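Local coordinates for ornithine carbamoyltransferase, anabolic (Campylobacter jejuni subsp. jejuni, PDB 3TPF), which catalyses the transfer of the carbamoyl group from carbamoyl phosphate to L-ornithine, giving L-citrulline for arginine biosynthesis, at residues D132-T135 against I136-N140; K237-E240 against G241-I244; E272-F275 against E276-A279. All coordinates share one frame; numbering follows the deposited sequence.

Contact 1 (D132-T135 against I136-N140); sequences DLFT and IKEWN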
# COMPACT_ATOMS: atom_id res chain seq x y z
N ASP B 132 4.22 18.68 -18.65
CA ASP B 132 3.98 19.14 -20.00
C ASP B 132 5.05 20.16 -20.41
O ASP B 132 5.71 20.01 -21.43
CB ASP B 132 2.57 19.75 -20.12
CG ASP B 132 1.47 18.69 -20.04
OD1 ASP B 132 1.80 17.47 -19.90
OD2 ASP B 132 0.26 19.05 -20.25
N LEU B 133 5.26 21.13 -19.58
CA LEU B 133 6.30 22.16 -19.81
C LEU B 133 7.67 21.56 -20.02
O LEU B 133 8.37 21.85 -20.99
CB LEU B 133 6.37 23.06 -18.60
CG LEU B 133 6.45 24.55 -18.80
CD1 LEU B 133 5.60 25.01 -19.96
CD2 LEU B 133 5.90 25.16 -17.53
N PHE B 134 8.02 20.66 -19.12
CA PHE B 134 9.34 19.98 -19.17
C PHE B 134 9.50 19.38 -20.54
O PHE B 134 10.60 19.38 -21.14
CB PHE B 134 9.36 18.85 -18.14
CG PHE B 134 10.62 18.04 -18.12
CD1 PHE B 134 11.67 18.41 -17.32
CD2 PHE B 134 10.75 16.91 -18.87
CE1 PHE B 134 12.86 17.69 -17.31
CE2 PHE B 134 11.96 16.20 -18.89
CZ PHE B 134 13.01 16.58 -18.10
N THR B 135 8.38 18.83 -20.99
CA THR B 135 8.38 18.03 -22.22
C THR B 135 8.52 18.89 -23.46
O THR B 135 9.26 18.58 -24.37
CB THR B 135 7.13 17.16 -22.34
OG1 THR B 135 7.11 16.24 -21.23
CG2 THR B 135 7.22 16.40 -23.61
N ILE B 136 7.83 20.01 -23.41
CA ILE B 136 7.94 21.03 -24.44
C ILE B 136 9.39 21.52 -24.60
O ILE B 136 9.89 21.67 -25.70
CB ILE B 136 7.04 22.23 -24.13
CG1 ILE B 136 5.56 21.82 -24.24
CG2 ILE B 136 7.37 23.35 -25.08
CD1 ILE B 136 4.64 22.84 -23.65
N LYS B 137 10.06 21.67 -23.48
CA LYS B 137 11.44 22.11 -23.50
C LYS B 137 12.33 21.02 -24.08
O LYS B 137 13.25 21.28 -24.84
CB LYS B 137 11.84 22.52 -22.09
CG LYS B 137 13.24 23.06 -21.91
CD LYS B 137 13.35 23.92 -20.63
CE LYS B 137 14.75 24.62 -20.51
NZ LYS B 137 15.88 23.86 -19.84
N GLU B 138 12.05 19.78 -23.73
CA GLU B 138 12.83 18.64 -24.24
C GLU B 138 12.68 18.43 -25.72
O GLU B 138 13.58 17.95 -26.39
CB GLU B 138 12.42 17.33 -23.56
CG GLU B 138 13.48 16.69 -22.64
CD GLU B 138 13.13 15.24 -22.29
OE1 GLU B 138 14.12 14.56 -21.93
OE2 GLU B 138 11.91 14.77 -22.37
N TRP B 139 11.53 18.81 -26.25
CA TRP B 139 11.28 18.60 -27.66
C TRP B 139 11.59 19.86 -28.46
O TRP B 139 11.09 20.06 -29.57
CB TRP B 139 9.88 18.09 -27.88
CG TRP B 139 9.83 16.64 -27.48
CD1 TRP B 139 9.99 16.09 -26.19
CD2 TRP B 139 9.64 15.52 -28.34
NE1 TRP B 139 9.88 14.71 -26.22
CE2 TRP B 139 9.67 14.34 -27.51
CE3 TRP B 139 9.43 15.41 -29.70
CZ2 TRP B 139 9.54 13.10 -28.02
CZ3 TRP B 139 9.29 14.17 -30.22
CH2 TRP B 139 9.34 13.00 -29.38
N ASN B 140 12.41 20.70 -27.86
CA ASN B 140 12.84 21.94 -28.47
C ASN B 140 11.69 22.73 -29.13
O ASN B 140 11.82 23.19 -30.23
CB ASN B 140 13.92 21.66 -29.48
CG ASN B 140 15.07 20.95 -28.86
OD1 ASN B 140 15.81 21.52 -28.06
ND2 ASN B 140 15.25 19.70 -29.22
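Phe134 holds CG anti to the backbone N (chi1 178°). This turns its ring along the helix towards Glu138, whose chain runs extended beyond CG. Phe134 CE2 lies 3.7 Å from Glu138 CD, and the ring and carboxylate planes stand 52° apart. The carboxylate is held from outside: OE1 forms a salt bridge with Lys27 and OE2 a hydrogen bond with Asn288.

Thr135 and Trp139 run alongside each other at the helix end. With chi1 near -75°, Trp139 CG sits beside its own backbone N. The indole edge then meets the last turn, with Trp139 CD1 3.2 Å from Thr135 O. The methyl Thr135 CG2 approaches Trp139 CD1 at 3.8 Å. Thr135 OG1 turns back instead and hydrogen-bonds to Gly131 O. On another side of the helix, Leu133 CD1 and Ile136 CD1 meet loosely at 4.4 Å.

Four i to i+4 backbone bonds join the segments. The last runs from Trp139 N to Thr135 O (3.0 Å), where the chain is already leaving helical geometry. Asn140, with positive phi, is the C-prime residue; its N reaches Lys137 O at 3.2 Å, and Lys141 N pairs with Ile136 O. Helix 126-138 thus ends in a Schellman motif.

Contact 2 (K237-E240 against G241-I244); sequences KEFE and GFMI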
# COMPACT_ATOMS: atom_id res chain seq x y z
N LYS B 237 -21.72 14.76 -27.34
CA LYS B 237 -22.40 15.39 -28.50
C LYS B 237 -21.95 16.85 -28.67
O LYS B 237 -21.92 17.38 -29.79
CB LYS B 237 -23.97 15.29 -28.46
N GLU B 238 -21.66 17.50 -27.54
CA GLU B 238 -21.32 18.94 -27.51
C GLU B 238 -19.94 19.17 -28.10
O GLU B 238 -19.69 20.20 -28.74
CB GLU B 238 -21.37 19.52 -26.08
CG GLU B 238 -22.78 19.63 -25.46
CD GLU B 238 -22.87 20.58 -24.26
OE1 GLU B 238 -22.56 20.16 -23.12
OE2 GLU B 238 -23.30 21.75 -24.45
N PHE B 239 -19.08 18.17 -27.94
CA PHE B 239 -17.70 18.18 -28.46
C PHE B 239 -17.54 17.61 -29.88
O PHE B 239 -16.49 17.02 -30.20
CB PHE B 239 -16.78 17.42 -27.49
CG PHE B 239 -16.49 18.16 -26.22
CD1 PHE B 239 -15.44 19.06 -26.14
CD2 PHE B 239 -17.29 18.01 -25.10
CE1 PHE B 239 -15.19 19.76 -24.99
CE2 PHE B 239 -17.06 18.73 -23.95
CZ PHE B 239 -16.02 19.61 -23.90
N GLU B 240 -18.56 17.77 -30.73
CA GLU B 240 -18.56 17.13 -32.07
C GLU B 240 -17.27 17.41 -32.86
O GLU B 240 -16.48 16.49 -33.16
CB GLU B 240 -19.80 17.52 -32.90
CG GLU B 240 -19.83 18.89 -33.62
CD GLU B 240 -19.83 18.81 -35.19
OE1 GLU B 240 -19.79 19.87 -35.88
OE2 GLU B 240 -19.90 17.70 -35.76
N GLY B 241 -17.06 18.69 -33.18
CA GLY B 241 -15.94 19.09 -34.05
C GLY B 241 -14.56 19.02 -33.43
O GLY B 241 -13.55 19.29 -34.08
N PHE B 242 -14.50 18.60 -32.18
CA PHE B 242 -13.32 18.89 -31.36
C PHE B 242 -12.21 17.84 -31.30
O PHE B 242 -11.17 18.05 -30.70
CB PHE B 242 -13.74 19.32 -29.96
CG PHE B 242 -14.25 20.73 -29.93
CD1 PHE B 242 -13.44 21.75 -29.49
CD2 PHE B 242 -15.51 21.03 -30.40
CE1 PHE B 242 -13.91 23.05 -29.47
CE2 PHE B 242 -15.98 22.33 -30.37
CZ PHE B 242 -15.18 23.34 -29.91
N MSE B 243 -12.41 16.72 -31.92
CA MSE B 243 -11.37 15.70 -31.86
C MSE B 243 -10.12 16.21 -32.50
O MSE B 243 -10.20 16.93 -33.47
CB MSE B 243 -11.84 14.47 -32.61
CG MSE B 243 -10.70 13.53 -32.93
SE MSE B 243 -11.45 11.82 -33.54
CE MSE B 243 -12.83 12.34 -34.90
N ILE B 244 -8.97 15.80 -31.97
CA ILE B 244 -7.69 15.98 -32.66
C ILE B 244 -7.39 14.80 -33.57
O ILE B 244 -7.25 13.65 -33.13
CB ILE B 244 -6.50 16.12 -31.74
CG1 ILE B 244 -6.72 17.30 -30.80
CG2 ILE B 244 -5.24 16.28 -32.54
CD1 ILE B 244 -7.07 18.61 -31.50
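Phe239 and Phe242 are the ends of a reverse turn closed by one backbone hydrogen bond, from Phe242 N to Phe239 O (3.2 Å). It is a beta turn close to type I, with Glu240 and Gly241 at its corners. It follows directly on helix 232-238 in the Rossmann-like ornithine-binding domain. The N-H points well at its acceptor (158°), but the donor sits above the carbonyl plane rather than on a lone pair.

Phe242 sets CG opposite its own carbonyl carbon (chi1 -77°), which brings the ring back near Phe239. The two side chains cross at a slant without stacking on each other. At the edge of the Phe239 ring, CD1 meets Phe242 CB at 4.2 Å. The Phe239 ring instead stacks on Trp223 and makes an edge-to-face contact with Tyr181. Glu240 has CG between its backbone N and carbonyl carbon, and its chain bends at chi2 beside the next peptide. Lys208 NZ binds the carbonyl oxygens of Gly241 and Met243, the latter a selenomethionine. Ile244 then forms backbone hydrogen bonds with Glu269 and Ser271.

The Phe242 ring comes near the start of the turn obliquely, with CD2 4.0 Å from Phe239 C.

Contact 3 (E272-F275 against E276-A279); sequences EEIF and EKHA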
# COMPACT_ATOMS: atom_id res chain seq x y z
N GLU B 272 -7.08 7.38 -32.95
CA GLU B 272 -6.10 6.31 -32.76
C GLU B 272 -4.83 6.59 -33.57
O GLU B 272 -3.72 6.55 -33.05
CB GLU B 272 -6.67 4.97 -33.19
CG GLU B 272 -5.87 3.77 -32.69
CD GLU B 272 -4.81 3.24 -33.67
OE1 GLU B 272 -4.96 3.50 -34.88
OE2 GLU B 272 -3.87 2.50 -33.23
N GLU B 273 -5.03 6.92 -34.85
CA GLU B 273 -3.92 7.17 -35.78
C GLU B 273 -3.01 8.23 -35.20
O GLU B 273 -1.84 7.98 -34.97
CB GLU B 273 -4.37 7.51 -37.26
CG GLU B 273 -3.32 7.00 -38.32
CD GLU B 273 -3.20 7.76 -39.68
OE1 GLU B 273 -3.26 9.05 -39.69
OE2 GLU B 273 -3.00 7.06 -40.74
N ILE B 274 -3.59 9.37 -34.87
CA ILE B 274 -2.85 10.53 -34.44
C ILE B 274 -2.18 10.34 -33.08
O ILE B 274 -1.07 10.81 -32.82
CB ILE B 274 -3.71 11.81 -34.44
CG1 ILE B 274 -2.85 12.99 -34.82
CG2 ILE B 274 -4.38 12.07 -33.11
CD1 ILE B 274 -2.28 12.82 -36.21
N PHE B 275 -2.88 9.64 -32.22
CA PHE B 275 -2.38 9.35 -30.89
C PHE B 275 -1.14 8.50 -30.99
O PHE B 275 -0.09 8.86 -30.47
CB PHE B 275 -3.42 8.61 -30.07
CG PHE B 275 -2.98 8.28 -28.68
CD1 PHE B 275 -2.43 7.07 -28.40
CD2 PHE B 275 -3.12 9.18 -27.65
CE1 PHE B 275 -2.00 6.75 -27.10
CE2 PHE B 275 -2.66 8.89 -26.34
CZ PHE B 275 -2.11 7.66 -26.07
N GLU B 276 -1.26 7.41 -31.71
CA GLU B 276 -0.11 6.55 -31.94
C GLU B 276 1.02 7.25 -32.72
O GLU B 276 2.23 7.04 -32.47
CB GLU B 276 -0.48 5.25 -32.59
CG GLU B 276 -1.20 4.28 -31.65
CD GLU B 276 -0.32 3.82 -30.49
OE1 GLU B 276 0.95 3.79 -30.63
OE2 GLU B 276 -0.89 3.44 -29.44
N LYS B 277 0.64 8.16 -33.62
CA LYS B 277 1.64 8.96 -34.35
C LYS B 277 2.53 9.70 -33.35
O LYS B 277 3.75 9.72 -33.49
CB LYS B 277 1.02 9.94 -35.33
CG LYS B 277 1.99 10.40 -36.41
CD LYS B 277 1.55 11.70 -37.05
CE LYS B 277 2.54 12.30 -38.08
NZ LYS B 277 2.82 13.77 -37.77
N HIS B 278 1.93 10.19 -32.30
CA HIS B 278 2.70 10.82 -31.23
C HIS B 278 2.97 9.98 -29.97
O HIS B 278 3.16 10.52 -28.90
CB HIS B 278 1.98 12.08 -30.82
CG HIS B 278 1.97 13.10 -31.87
ND1 HIS B 278 0.96 13.17 -32.82
CD2 HIS B 278 2.87 14.07 -32.18
CE1 HIS B 278 1.23 14.18 -33.64
NE2 HIS B 278 2.37 14.74 -33.27
N ALA B 279 2.97 8.68 -30.06
CA ALA B 279 3.27 7.90 -28.87
C ALA B 279 4.60 8.35 -28.20
O ALA B 279 4.61 8.60 -27.02
CB ALA B 279 3.27 6.42 -29.16
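The His278 ring meets Ile274 O at its edge, with the oxygen in the ring plane. ND1 donates a hydrogen bond to Ile274 O (3.1 Å), nearly straight at 162°. His278 N donates to the same Ile274 O, at 3.1 Å, and the two donors come from opposite faces of the carbonyl plane. Two donors thus grip Ile274 O. The ND1 bond, with a weak one from NE2 to Ala256 O, should limit rotation of the imidazole.

The Phe275 ring and the Glu276 carboxylate stand 72° apart, and Phe275 CD1 lies 4.1 Å from Glu276 OE2. The Glu272 and Glu276 carboxylates are tilted by 33°, and Glu272, bent at chi2, brings OE2 to 3.6 Å from Glu276 CG. The like-charged Glu272 OE2 and Glu276 OE2 stay 4.9 Å apart.

These residues lie on, and just after, the short helix 272-277 of the Rossmann-like domain, which gives way at His278 to the long helix 279-302. His278 is both the first residue to leave the first helix and the N-cap position of the second. Glu276 N bonds to Glu272 O at 2.9 Å, and Lys277 N to Glu273 O at 2.8 Å.

At a subunit interface Glu276 OE2 forms salt bridges with Arg266 of its own chain and with Arg86 and Lys82 of the second subunit. Phe275 packs on Leu262, a predicted carbamoyl phosphate-binding residue.

Overall arrangement
The three contacts follow one another along the chain; none nests in or crosses another. Contact 1 ends helix 126-138 of the carbamoyl phosphate-binding domain, where that helix packs against helices 13-28, 157-169 and 279-302. Contact 2 makes the turn between helices 232-238 and 246-251 in the second domain, about 27 Å from contact 1 between centres. Contact 3 joins helix 272-277 to helix 279-302. Contacts 2 and 3 touch directly, with Ile244 O 3.3 Å from Ile274 CG2. Contact 3 does not touch contact 1, but helix 279-302, which starts there, runs back to pack on Phe134 and Trp139. It thereby ties the two domains together.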